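PDB 6XZ6: GARP domain-containing protein from Trypanosoma brucei brucei TREU927, which acts as a receptor for the host complement regulator factor H, here bound to a single domain of bovine factor H, and increases transmission of trypanosomes to tsetse flies. Local coordinates for residues Lys14-Val19 and Gly160-Asp165; Gln22-Pro27 and Val114-Leu119; Glu108-Ser113 and Leu171-Glu176; Gly121-Gly126 and Gln133-Cys138. All blocks are in the same frame, centred on the assembly; numbering follows the deposited sequence.

Contact 1 (Lys14-Val19 and Gly160-Asp165); sequences KALCEV and GLYMQD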
loop_
_atom_site.group_PDB
_atom_site.type_symbol
_atom_site.label_atom_id
_atom_site.label_comp_id
_atom_site.label_asym_id
_atom_site.label_seq_id
_atom_site.Cartn_x
_atom_site.Cartn_y
_atom_site.Cartn_z
ATOM N N LYS A 14 -2.024 -20.339 -5.938
ATOM C CA LYS A 14 -3.040 -19.331 -6.195
ATOM C C LYS A 14 -3.015 -18.265 -5.091
ATOM O O LYS A 14 -3.085 -17.089 -5.405
ATOM C CB LYS A 14 -4.425 -19.994 -6.259
ATOM C CG LYS A 14 -4.833 -20.534 -7.631
ATOM C CD LYS A 14 -6.082 -21.354 -7.521
ATOM C CE LYS A 14 -6.740 -21.648 -8.845
ATOM N NZ LYS A 14 -8.002 -22.441 -8.675
ATOM N N ALA A 15 -2.890 -18.671 -3.805
ATOM C CA ALA A 15 -2.823 -17.779 -2.635
ATOM C C ALA A 15 -1.587 -16.899 -2.659
ATOM O O ALA A 15 -1.700 -15.724 -2.351
ATOM C CB ALA A 15 -2.859 -18.582 -1.366
ATOM N N LEU A 16 -0.421 -17.440 -3.057
ATOM C CA LEU A 16 0.848 -16.709 -3.240
ATOM C C LEU A 16 0.706 -15.665 -4.350
ATOM O O LEU A 16 1.156 -14.541 -4.211
ATOM C CB LEU A 16 2.000 -17.686 -3.606
ATOM C CG LEU A 16 2.515 -18.662 -2.524
ATOM C CD1 LEU A 16 3.612 -19.505 -3.071
ATOM C CD2 LEU A 16 3.066 -17.921 -1.327
ATOM N N CYS A 17 0.058 -16.049 -5.431
ATOM C CA CYS A 17 -0.229 -15.260 -6.628
ATOM C C CYS A 17 -1.154 -14.051 -6.304
ATOM O O CYS A 17 -0.866 -12.938 -6.728
ATOM C CB CYS A 17 -0.827 -16.183 -7.695
ATOM S SG CYS A 17 -0.914 -15.493 -9.365
ATOM N N GLU A 18 -2.214 -14.266 -5.506
ATOM C CA GLU A 18 -3.164 -13.245 -5.063
ATOM C C GLU A 18 -2.450 -12.214 -4.207
ATOM O O GLU A 18 -2.588 -11.032 -4.462
ATOM C CB GLU A 18 -4.338 -13.911 -4.302
ATOM C CG GLU A 18 -5.510 -13.011 -3.940
ATOM C CD GLU A 18 -6.674 -13.609 -3.159
ATOM O OE1 GLU A 18 -6.548 -14.731 -2.605
ATOM O OE2 GLU A 18 -7.723 -12.927 -3.091
ATOM N N VAL A 19 -1.658 -12.658 -3.212
ATOM C CA VAL A 19 -0.878 -11.793 -2.327
ATOM C C VAL A 19 0.184 -11.004 -3.093
ATOM O O VAL A 19 0.312 -9.801 -2.857
ATOM C CB VAL A 19 -0.269 -12.550 -1.121
ATOM C CG1 VAL A 19 0.739 -11.690 -0.419
ATOM C CG2 VAL A 19 -1.333 -13.000 -0.133
ATOM N N GLY A 160 -4.405 -19.946 6.191
ATOM C CA GLY A 160 -5.224 -21.159 6.288
ATOM C C GLY A 160 -4.663 -22.310 5.482
ATOM O O GLY A 160 -4.896 -23.470 5.805
ATOM N N LEU A 161 -3.881 -21.984 4.450
ATOM C CA LEU A 161 -3.214 -22.924 3.545
ATOM C C LEU A 161 -1.793 -23.287 3.956
ATOM O O LEU A 161 -1.346 -24.384 3.629
ATOM C CB LEU A 161 -3.214 -22.336 2.111
ATOM C CG LEU A 161 -4.594 -22.172 1.471
ATOM C CD1 LEU A 161 -4.497 -21.342 0.249
ATOM C CD2 LEU A 161 -5.236 -23.502 1.131
ATOM N N TYR A 162 -1.081 -22.364 4.632
ATOM C CA TYR A 162 0.319 -22.493 5.080
ATOM C C TYR A 162 0.417 -22.497 6.601
ATOM O O TYR A 162 0.136 -21.486 7.242
ATOM C CB TYR A 162 1.150 -21.316 4.510
ATOM C CG TYR A 162 1.520 -21.466 3.047
ATOM C CD1 TYR A 162 0.639 -21.076 2.035
ATOM C CD2 TYR A 162 2.767 -21.946 2.672
ATOM C CE1 TYR A 162 0.995 -21.184 0.687
ATOM C CE2 TYR A 162 3.091 -22.151 1.337
ATOM C CZ TYR A 162 2.223 -21.738 0.346
ATOM O OH TYR A 162 2.601 -21.871 -0.965
ATOM N N MET A 163 0.846 -23.610 7.187
ATOM C CA MET A 163 1.045 -23.737 8.649
ATOM C C MET A 163 2.319 -23.075 9.160
ATOM O O MET A 163 2.456 -22.876 10.365
ATOM C CB MET A 163 0.979 -25.199 9.106
ATOM C CG MET A 163 -0.430 -25.819 8.910
ATOM S SD MET A 163 -1.914 -24.836 9.379
ATOM C CE MET A 163 -1.716 -24.732 11.144
ATOM N N GLN A 164 3.228 -22.705 8.236
ATOM C CA GLN A 164 4.491 -22.043 8.521
ATOM C C GLN A 164 4.246 -20.729 9.212
ATOM O O GLN A 164 3.275 -20.043 8.886
ATOM C CB GLN A 164 5.275 -21.806 7.236
ATOM C CG GLN A 164 5.951 -23.041 6.707
ATOM C CD GLN A 164 6.605 -22.719 5.413
ATOM O OE1 GLN A 164 7.784 -22.353 5.398
ATOM N NE2 GLN A 164 5.851 -22.835 4.305
ATOM N N ASP A 165 5.130 -20.390 10.182
ATOM C CA ASP A 165 5.060 -19.165 10.970
ATOM C C ASP A 165 5.035 -17.922 10.082
ATOM O O ASP A 165 4.366 -16.953 10.418
ATOM C CB ASP A 165 6.237 -19.105 11.958
ATOM C CG ASP A 165 5.989 -19.741 13.326
ATOM O OD1 ASP A 165 4.819 -20.130 13.603
ATOM O OD2 ASP A 165 6.971 -19.832 14.141
#
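The turn joining helix 148-161 to helix 165-208 lays L161 and Y162 against A15 and L16 of helix 4-61. At the end of helix 148-161, L161 reaches helix 4-61 through a single methyl branch, its CD1 lying 3.6 Å from CB of A15. One residue on, the backbone of Y162 leaves helical geometry (phi -115°, psi 115°), and CG stands beside its own backbone N (chi1 -77°), which sends the phenol across to L16. The two side chains cross at about a right angle, with CD1 of L16 3.3 Å from the Y162 hydroxyl OH and CG of L16 4.2 Å from CZ of the Y162 ring. No hydrogen bond links the segments; the contact is van der Waals packing, mostly apolar, and largely buried in the helical bundle, where L16 also packs on F115, L118 and L119 of helix 67-125. From Y162 onward the turn belongs to the factor H-binding surface. The amide NE2 of Q164 sits at the ring edge of Y162, in its plane, and bonds to E18 and Y15 of the factor H chain, while the backbone N of M163 bonds to that same factor H glutamate.

Contact 2 (Gln22-Pro27 and Val114-Leu119); sequences QLRKLP and VFSGLL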
loop_
_atom_site.group_PDB
_atom_site.type_symbol
_atom_site.label_atom_id
_atom_site.label_comp_id
_atom_site.label_asym_id
_atom_site.label_seq_id
_atom_site.Cartn_x
_atom_site.Cartn_y
_atom_site.Cartn_z
ATOM N N GLN A 22 -1.215 -8.018 -5.117
ATOM C CA GLN A 22 -1.605 -6.911 -4.220
ATOM C C GLN A 22 -0.388 -6.106 -3.777
ATOM O O GLN A 22 -0.465 -4.881 -3.689
ATOM C CB GLN A 22 -2.295 -7.454 -2.971
ATOM C CG GLN A 22 -3.648 -8.057 -3.260
ATOM C CD GLN A 22 -4.266 -8.646 -2.028
ATOM O OE1 GLN A 22 -3.611 -8.913 -1.000
ATOM N NE2 GLN A 22 -5.550 -8.853 -2.107
ATOM N N LEU A 23 0.728 -6.793 -3.474
ATOM C CA LEU A 23 1.981 -6.161 -3.042
ATOM C C LEU A 23 2.654 -5.353 -4.155
ATOM O O LEU A 23 3.286 -4.351 -3.875
ATOM C CB LEU A 23 2.949 -7.191 -2.393
ATOM C CG LEU A 23 2.401 -7.928 -1.118
ATOM C CD1 LEU A 23 3.308 -8.994 -0.687
ATOM C CD2 LEU A 23 2.198 -6.986 0.034
ATOM N N ARG A 24 2.466 -5.722 -5.411
ATOM C CA ARG A 24 3.015 -4.958 -6.534
ATOM C C ARG A 24 2.159 -3.721 -6.839
ATOM O O ARG A 24 2.694 -2.725 -7.312
ATOM C CB ARG A 24 3.155 -5.853 -7.761
ATOM C CG ARG A 24 4.102 -7.006 -7.517
ATOM C CD ARG A 24 3.912 -8.052 -8.569
ATOM N NE ARG A 24 4.768 -9.222 -8.366
ATOM C CZ ARG A 24 4.558 -10.409 -8.925
ATOM N NH1 ARG A 24 3.498 -10.613 -9.703
ATOM N NH2 ARG A 24 5.383 -11.409 -8.687
ATOM N N LYS A 25 0.839 -3.778 -6.545
ATOM C CA LYS A 25 -0.117 -2.682 -6.718
ATOM C C LYS A 25 0.010 -1.626 -5.653
ATOM O O LYS A 25 -0.091 -0.458 -6.002
ATOM C CB LYS A 25 -1.575 -3.188 -6.815
ATOM C CG LYS A 25 -2.651 -2.136 -7.140
ATOM C CD LYS A 25 -2.370 -1.383 -8.449
ATOM C CE LYS A 25 -3.536 -0.588 -8.940
ATOM N NZ LYS A 25 -3.096 0.481 -9.874
ATOM N N LEU A 26 0.215 -2.002 -4.369
ATOM C CA LEU A 26 0.355 -1.039 -3.253
ATOM C C LEU A 26 1.281 0.170 -3.535
ATOM O O LEU A 26 0.832 1.272 -3.236
ATOM C CB LEU A 26 0.770 -1.681 -1.912
ATOM C CG LEU A 26 -0.314 -2.333 -1.061
ATOM C CD1 LEU A 26 0.273 -2.842 0.259
ATOM C CD2 LEU A 26 -1.457 -1.387 -0.782
ATOM N N PRO A 27 2.531 0.055 -4.062
ATOM C CA PRO A 27 3.355 1.266 -4.255
ATOM C C PRO A 27 2.835 2.218 -5.342
ATOM O O PRO A 27 3.120 3.430 -5.314
ATOM C CB PRO A 27 4.724 0.707 -4.646
ATOM C CG PRO A 27 4.692 -0.693 -4.396
ATOM C CD PRO A 27 3.283 -1.144 -4.461
ATOM N N VAL A 114 9.899 -11.831 -1.509
ATOM C CA VAL A 114 9.699 -13.147 -0.922
ATOM C C VAL A 114 8.612 -13.882 -1.726
ATOM O O VAL A 114 8.892 -14.955 -2.253
ATOM C CB VAL A 114 9.427 -13.086 0.622
ATOM C CG1 VAL A 114 9.046 -14.462 1.191
ATOM C CG2 VAL A 114 10.636 -12.508 1.366
ATOM N N PHE A 115 7.411 -13.292 -1.862
ATOM C CA PHE A 115 6.304 -13.883 -2.613
ATOM C C PHE A 115 6.639 -14.084 -4.082
ATOM O O PHE A 115 6.192 -15.068 -4.659
ATOM C CB PHE A 115 5.041 -13.057 -2.459
ATOM C CG PHE A 115 4.422 -13.239 -1.106
ATOM C CD1 PHE A 115 3.500 -14.255 -0.878
ATOM C CD2 PHE A 115 4.745 -12.386 -0.055
ATOM C CE1 PHE A 115 2.918 -14.416 0.377
ATOM C CE2 PHE A 115 4.174 -12.557 1.204
ATOM C CZ PHE A 115 3.265 -13.570 1.415
ATOM N N SER A 116 7.421 -13.178 -4.680
ATOM C CA SER A 116 7.882 -13.294 -6.063
ATOM C C SER A 116 8.854 -14.481 -6.239
ATOM O O SER A 116 8.730 -15.211 -7.203
ATOM C CB SER A 116 8.511 -11.980 -6.538
ATOM O OG SER A 116 7.504 -10.994 -6.709
ATOM N N GLY A 117 9.757 -14.682 -5.285
ATOM C CA GLY A 117 10.712 -15.786 -5.261
ATOM C C GLY A 117 10.053 -17.129 -5.038
ATOM O O GLY A 117 10.449 -18.116 -5.658
ATOM N N LEU A 118 9.029 -17.182 -4.183
ATOM C CA LEU A 118 8.283 -18.412 -3.955
ATOM C C LEU A 118 7.571 -18.816 -5.238
ATOM O O LEU A 118 7.593 -19.998 -5.597
ATOM C CB LEU A 118 7.286 -18.294 -2.782
ATOM C CG LEU A 118 7.912 -18.246 -1.361
ATOM C CD1 LEU A 118 6.903 -17.806 -0.320
ATOM C CD2 LEU A 118 8.540 -19.561 -0.968
ATOM N N LEU A 119 7.033 -17.840 -5.980
ATOM C CA LEU A 119 6.346 -18.113 -7.239
ATOM C C LEU A 119 7.311 -18.571 -8.301
ATOM O O LEU A 119 6.986 -19.492 -9.042
ATOM C CB LEU A 119 5.543 -16.903 -7.718
ATOM C CG LEU A 119 4.272 -16.612 -6.950
ATOM C CD1 LEU A 119 3.892 -15.157 -7.124
ATOM C CD2 LEU A 119 3.128 -17.553 -7.402
#
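R24 NH2 donates to the S116 hydroxyl OG at 2.9 Å, the one hydrogen bond directly joining these two helical segments. It is nearly straight (172° at the hydrogen), and OG lies only 6° out of the guanidinium plane. The arginine gets there by an extended chain from CG to NE, which carries its flat end over to helix 67-125. Beside this polar pair runs an apolar one: CD1 of L23 rests 3.7 Å from CD2 and 4.1 Å from CE2 of the F115 ring. L119 adds a looser contact, its CD1 4.3 Å from R24 NH2. The axes of the two segments stay 11.5 Å apart at 145°, roughly antiparallel, a spacing that R24 spans with its long chain and L23 and F115 close from both helices.

In the next shell, E112 ties the polar pair together, since its OE1 makes a salt bridge with R24 NE and a hydrogen bond with S116 OG. On the other branch of the guanidinium, NH1 bonds to the backbone carbonyls of A141 and C138. F115 also meets Y170 of helix 165-208 edge-to-face, and it packs on V19 as well. With all three guanidinium nitrogens engaged, rotation of the group should be restricted, and the carboxylate of E112 probably balances much of the positive charge that R24 brings to the margin of the apolar L23-F115 packing.

Contact 3 (Glu108-Ser113 and Leu171-Glu176); sequences ESEYES and LQEANE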
loop_
_atom_site.group_PDB
_atom_site.type_symbol
_atom_site.label_atom_id
_atom_site.label_comp_id
_atom_site.label_asym_id
_atom_site.label_seq_id
_atom_site.Cartn_x
_atom_site.Cartn_y
_atom_site.Cartn_z
ATOM N N GLU A 108 5.293 -3.463 1.776
ATOM C CA GLU A 108 5.447 -4.035 0.445
ATOM C C GLU A 108 6.904 -4.464 0.266
ATOM O O GLU A 108 7.171 -5.552 -0.238
ATOM C CB GLU A 108 5.000 -3.014 -0.609
ATOM C CG GLU A 108 5.233 -3.446 -2.049
ATOM C CD GLU A 108 6.597 -3.230 -2.699
ATOM O OE1 GLU A 108 7.429 -2.485 -2.120
ATOM O OE2 GLU A 108 6.824 -3.804 -3.795
ATOM N N SER A 109 7.836 -3.619 0.686
ATOM C CA SER A 109 9.268 -3.883 0.595
ATOM C C SER A 109 9.670 -5.147 1.355
ATOM O O SER A 109 10.469 -5.926 0.856
ATOM C CB SER A 109 10.063 -2.675 1.072
ATOM O OG SER A 109 11.363 -3.084 1.452
ATOM N N GLU A 110 9.084 -5.366 2.525
ATOM C CA GLU A 110 9.349 -6.515 3.396
ATOM C C GLU A 110 8.964 -7.848 2.776
ATOM O O GLU A 110 9.645 -8.849 3.042
ATOM C CB GLU A 110 8.578 -6.353 4.719
ATOM C CG GLU A 110 9.190 -7.093 5.899
ATOM C CD GLU A 110 8.316 -7.190 7.139
ATOM O OE1 GLU A 110 7.348 -6.403 7.264
ATOM O OE2 GLU A 110 8.578 -8.082 7.977
ATOM N N TYR A 111 7.863 -7.873 1.982
ATOM C CA TYR A 111 7.313 -9.118 1.440
ATOM C C TYR A 111 7.309 -9.322 -0.070
ATOM O O TYR A 111 7.220 -10.478 -0.471
ATOM C CB TYR A 111 5.873 -9.297 1.947
ATOM C CG TYR A 111 5.792 -9.522 3.437
ATOM C CD1 TYR A 111 6.085 -10.765 3.991
ATOM C CD2 TYR A 111 5.443 -8.491 4.298
ATOM C CE1 TYR A 111 6.016 -10.983 5.364
ATOM C CE2 TYR A 111 5.416 -8.683 5.678
ATOM C CZ TYR A 111 5.704 -9.935 6.205
ATOM O OH TYR A 111 5.646 -10.167 7.553
ATOM N N GLU A 112 7.344 -8.267 -0.907
ATOM C CA GLU A 112 7.194 -8.485 -2.355
ATOM C C GLU A 112 8.227 -9.457 -2.959
ATOM O O GLU A 112 7.820 -10.339 -3.717
ATOM C CB GLU A 112 7.137 -7.177 -3.152
ATOM C CG GLU A 112 6.553 -7.324 -4.554
ATOM C CD GLU A 112 7.487 -7.810 -5.644
ATOM O OE1 GLU A 112 6.989 -8.361 -6.650
ATOM O OE2 GLU A 112 8.720 -7.646 -5.494
ATOM N N SER A 113 9.520 -9.313 -2.633
ATOM C CA SER A 113 10.589 -10.166 -3.167
ATOM C C SER A 113 10.483 -11.635 -2.703
ATOM O O SER A 113 10.939 -12.562 -3.405
ATOM C CB SER A 113 11.948 -9.602 -2.779
ATOM O OG SER A 113 11.955 -9.362 -1.380
ATOM N N LEU A 171 0.001 -12.442 7.965
ATOM C CA LEU A 171 -1.352 -12.040 8.382
ATOM C C LEU A 171 -1.303 -10.888 9.418
ATOM O O LEU A 171 -2.003 -9.888 9.241
ATOM C CB LEU A 171 -2.152 -13.244 8.943
ATOM C CG LEU A 171 -3.515 -12.948 9.608
ATOM C CD1 LEU A 171 -4.536 -12.358 8.590
ATOM C CD2 LEU A 171 -4.071 -14.178 10.299
ATOM N N GLN A 172 -0.476 -11.017 10.469
ATOM C CA GLN A 172 -0.352 -9.999 11.500
ATOM C C GLN A 172 0.018 -8.646 10.891
ATOM O O GLN A 172 -0.649 -7.663 11.170
ATOM C CB GLN A 172 0.641 -10.450 12.577
ATOM C CG GLN A 172 0.183 -11.675 13.406
ATOM C CD GLN A 172 1.196 -12.224 14.429
ATOM O OE1 GLN A 172 2.381 -11.816 14.514
ATOM N NE2 GLN A 172 0.740 -13.186 15.242
ATOM N N GLU A 173 1.009 -8.618 9.990
ATOM C CA GLU A 173 1.488 -7.425 9.258
ATOM C C GLU A 173 0.475 -6.904 8.261
ATOM O O GLU A 173 0.385 -5.688 8.095
ATOM C CB GLU A 173 2.820 -7.703 8.520
ATOM C CG GLU A 173 3.941 -8.229 9.400
ATOM C CD GLU A 173 4.854 -7.230 10.070
ATOM O OE1 GLU A 173 6.089 -7.437 9.998
ATOM O OE2 GLU A 173 4.344 -6.268 10.697
ATOM N N ALA A 174 -0.248 -7.805 7.552
ATOM C CA ALA A 174 -1.265 -7.418 6.566
ATOM C C ALA A 174 -2.452 -6.780 7.253
ATOM O O ALA A 174 -3.118 -5.945 6.645
ATOM C CB ALA A 174 -1.713 -8.615 5.773
ATOM N N ASN A 175 -2.724 -7.164 8.521
ATOM C CA ASN A 175 -3.807 -6.579 9.310
ATOM C C ASN A 175 -3.464 -5.131 9.674
ATOM O O ASN A 175 -4.316 -4.274 9.526
ATOM C CB ASN A 175 -4.147 -7.428 10.547
ATOM C CG ASN A 175 -5.035 -8.624 10.265
ATOM O OD1 ASN A 175 -5.749 -8.699 9.263
ATOM N ND2 ASN A 175 -5.028 -9.593 11.156
ATOM N N GLU A 176 -2.206 -4.852 10.048
ATOM C CA GLU A 176 -1.696 -3.509 10.330
ATOM C C GLU A 176 -1.734 -2.651 9.069
ATOM O O GLU A 176 -2.082 -1.480 9.149
ATOM C CB GLU A 176 -0.253 -3.571 10.850
ATOM C CG GLU A 176 -0.133 -3.377 12.347
ATOM C CD GLU A 176 0.441 -4.561 13.108
ATOM O OE1 GLU A 176 1.648 -4.862 12.935
ATOM O OE2 GLU A 176 -0.318 -5.182 13.890
#
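E110 and E173 bring their carboxylates together between helix 67-125 and helix 165-208, while Y111 packs against the stem of E173. The charged pair is a meeting of two acceptors: OE1 of E173 stands 3.2 Å from OE1 and 3.3 Å from OE2 of E110, with no hydrogen bond between them. The planes of the two groups are almost perpendicular, 88° apart. E110 approaches as an extended chain, whereas E173 bends at its second torsion (chi2 -89°). Like charges this near each other may raise the proton affinity of one of the acids, though the exact separation is uncertain, and K34 of the factor H chain, which packs on E110, may offset some of the negative charge.

In the fold, this is where the second long helix of the bundle faces the last one, on a flank that factor H also approaches.

Van der Waals contacts come from Y111, whose side chain crosses that of E173 at about a right angle. Its OH lies 3.2 Å from CG of E173, and CE2 of the ring is 4.0 Å from both CB and CG. The phenol hydroxyl has its polar partner one turn earlier on helix 165-208, where it hydrogen-bonds OE1 of E169. The ring also meets Y170 edge-to-face and touches L23 of helix 4-61.

Contact 4 (Gly121-Gly126 and Gln133-Cys138); sequences GAAEHG and QLAKEC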
loop_
_atom_site.group_PDB
_atom_site.type_symbol
_atom_site.label_atom_id
_atom_site.label_comp_id
_atom_site.label_asym_id
_atom_site.label_seq_id
_atom_site.Cartn_x
_atom_site.Cartn_y
_atom_site.Cartn_z
ATOM N N GLY A 121 10.003 -20.261 -7.854
ATOM C CA GLY A 121 10.239 -21.655 -7.486
ATOM C C GLY A 121 9.155 -22.565 -8.026
ATOM O O GLY A 121 9.472 -23.577 -8.648
ATOM N N ALA A 122 7.862 -22.186 -7.840
ATOM C CA ALA A 122 6.673 -22.902 -8.374
ATOM C C ALA A 122 6.674 -22.902 -9.936
ATOM O O ALA A 122 6.253 -23.894 -10.549
ATOM C CB ALA A 122 5.387 -22.284 -7.838
ATOM N N ALA A 123 7.186 -21.819 -10.580
ATOM C CA ALA A 123 7.308 -21.737 -12.044
ATOM C C ALA A 123 8.275 -22.782 -12.600
ATOM O O ALA A 123 8.000 -23.387 -13.643
ATOM C CB ALA A 123 7.768 -20.352 -12.457
ATOM N N GLU A 124 9.400 -22.999 -11.885
ATOM C CA GLU A 124 10.495 -23.912 -12.229
ATOM C C GLU A 124 10.298 -25.359 -11.740
ATOM O O GLU A 124 10.678 -26.291 -12.454
ATOM C CB GLU A 124 11.809 -23.387 -11.636
ATOM C CG GLU A 124 12.233 -22.008 -12.123
ATOM C CD GLU A 124 13.235 -21.253 -11.258
ATOM O OE1 GLU A 124 13.795 -21.841 -10.301
ATOM O OE2 GLU A 124 13.458 -20.055 -11.548
ATOM N N HIS A 125 9.765 -25.546 -10.512
ATOM C CA HIS A 125 9.634 -26.842 -9.859
ATOM C C HIS A 125 8.216 -27.179 -9.341
ATOM O O HIS A 125 8.075 -28.019 -8.447
ATOM C CB HIS A 125 10.675 -26.962 -8.721
ATOM C CG HIS A 125 12.068 -26.604 -9.130
ATOM N ND1 HIS A 125 12.784 -27.383 -10.028
ATOM C CD2 HIS A 125 12.822 -25.537 -8.779
ATOM C CE1 HIS A 125 13.950 -26.770 -10.194
ATOM N NE2 HIS A 125 14.025 -25.658 -9.459
ATOM N N GLY A 126 7.185 -26.572 -9.922
ATOM C CA GLY A 126 5.798 -26.852 -9.551
ATOM C C GLY A 126 5.463 -28.283 -9.881
ATOM O O GLY A 126 6.020 -28.837 -10.834
ATOM N N GLN A 133 2.339 -23.284 -14.824
ATOM C CA GLN A 133 1.742 -22.301 -15.736
ATOM C C GLN A 133 1.149 -21.114 -15.002
ATOM O O GLN A 133 1.318 -19.983 -15.462
ATOM C CB GLN A 133 0.700 -22.933 -16.644
ATOM C CG GLN A 133 0.179 -21.986 -17.696
ATOM C CD GLN A 133 -1.096 -22.472 -18.263
ATOM O OE1 GLN A 133 -2.152 -22.423 -17.632
ATOM N NE2 GLN A 133 -1.010 -22.965 -19.460
ATOM N N LEU A 134 0.460 -21.368 -13.865
ATOM C CA LEU A 134 -0.152 -20.325 -13.037
ATOM C C LEU A 134 0.915 -19.384 -12.469
ATOM O O LEU A 134 0.756 -18.170 -12.573
ATOM C CB LEU A 134 -1.034 -20.936 -11.932
ATOM C CG LEU A 134 -1.382 -20.016 -10.762
ATOM C CD1 LEU A 134 -2.494 -19.066 -11.105
ATOM C CD2 LEU A 134 -1.751 -20.804 -9.550
ATOM N N ALA A 135 2.016 -19.955 -11.912
ATOM C CA ALA A 135 3.142 -19.216 -11.341
ATOM C C ALA A 135 3.952 -18.439 -12.412
ATOM O O ALA A 135 4.453 -17.353 -12.107
ATOM C CB ALA A 135 4.039 -20.155 -10.577
ATOM N N LYS A 136 4.079 -18.983 -13.653
ATOM C CA LYS A 136 4.790 -18.305 -14.746
ATOM C C LYS A 136 4.009 -17.078 -15.232
ATOM O O LYS A 136 4.630 -16.057 -15.543
ATOM C CB LYS A 136 5.055 -19.242 -15.929
ATOM C CG LYS A 136 6.478 -19.802 -15.973
ATOM C CD LYS A 136 6.635 -20.867 -17.076
ATOM C CE LYS A 136 7.375 -22.109 -16.613
ATOM N NZ LYS A 136 6.804 -23.348 -17.215
ATOM N N GLU A 137 2.654 -17.169 -15.274
ATOM C CA GLU A 137 1.736 -16.103 -15.678
ATOM C C GLU A 137 1.689 -14.978 -14.647
ATOM O O GLU A 137 1.367 -13.839 -14.975
ATOM C CB GLU A 137 0.324 -16.674 -15.829
ATOM C CG GLU A 137 -0.010 -17.242 -17.200
ATOM C CD GLU A 137 -1.203 -18.192 -17.230
ATOM O OE1 GLU A 137 -2.126 -18.054 -16.392
ATOM O OE2 GLU A 137 -1.212 -19.084 -18.107
ATOM N N CYS A 138 1.998 -15.308 -13.407
ATOM C CA CYS A 138 1.985 -14.437 -12.235
ATOM C C CYS A 138 3.334 -13.764 -11.975
ATOM O O CYS A 138 3.508 -13.133 -10.935
ATOM C CB CYS A 138 1.550 -15.265 -11.036
ATOM S SG CYS A 138 0.759 -14.317 -9.724
#
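Around A123 and A135 the end of helix 67-125 and the short helix 129-137 come close together, the CA atoms of these two alanines being 4.9 Å apart. The axes of the two helical segments approach to 7.5 Å and run at 137° to each other, so the chain turns back at a steep angle. Packing this close is made possible by the small residues at the crossing. CB of A135 sits between two alanines, 3.7 Å from CB of A122 and 3.6 Å from the backbone N of A123. CB of A123 points back across the interface and meets the next residue, lying 3.8 Å from CG of K136. The lysine then folds along the outer margin of the interface, bent at its last two torsions, and its CE comes 3.3 Å from the carbonyl O of A123. No hydrogen bond crosses between the segments; K136 NZ makes a long, weak ion pair with E129.

Helix 4-61 covers the later part of the short helix: L134 packs on L10, T13 and K14, and C138, just past its end, forms a disulfide with C17. A122 packs on R16 and H125 on D44 of the factor H chain. Two consecutive helices packed on alanines after a brief turn make this an alpha-alpha hairpin, fastened to the N-terminal helix of the bundle by the disulfide.

In the fold
Helix 4-61 supplies the first segments of contacts 1 and 2, one after the other. Contact 2 closes first, when helix 67-125 returns antiparallel, and it is nested inside the much longer loop that contact 1 closes at the turn after helix 148-161. Contact 3 opens on helix 67-125 before contact 2 has closed and ends on helix 165-208, so it crosses both. Contact 4 closes a short loop in series after contact 2, nested within contacts 1 and 3. A disulfide couples contacts 1 and 4, and a salt bridge contacts 2 and 3. Together they tie all five helices into one head, at the same end of the elongated chain.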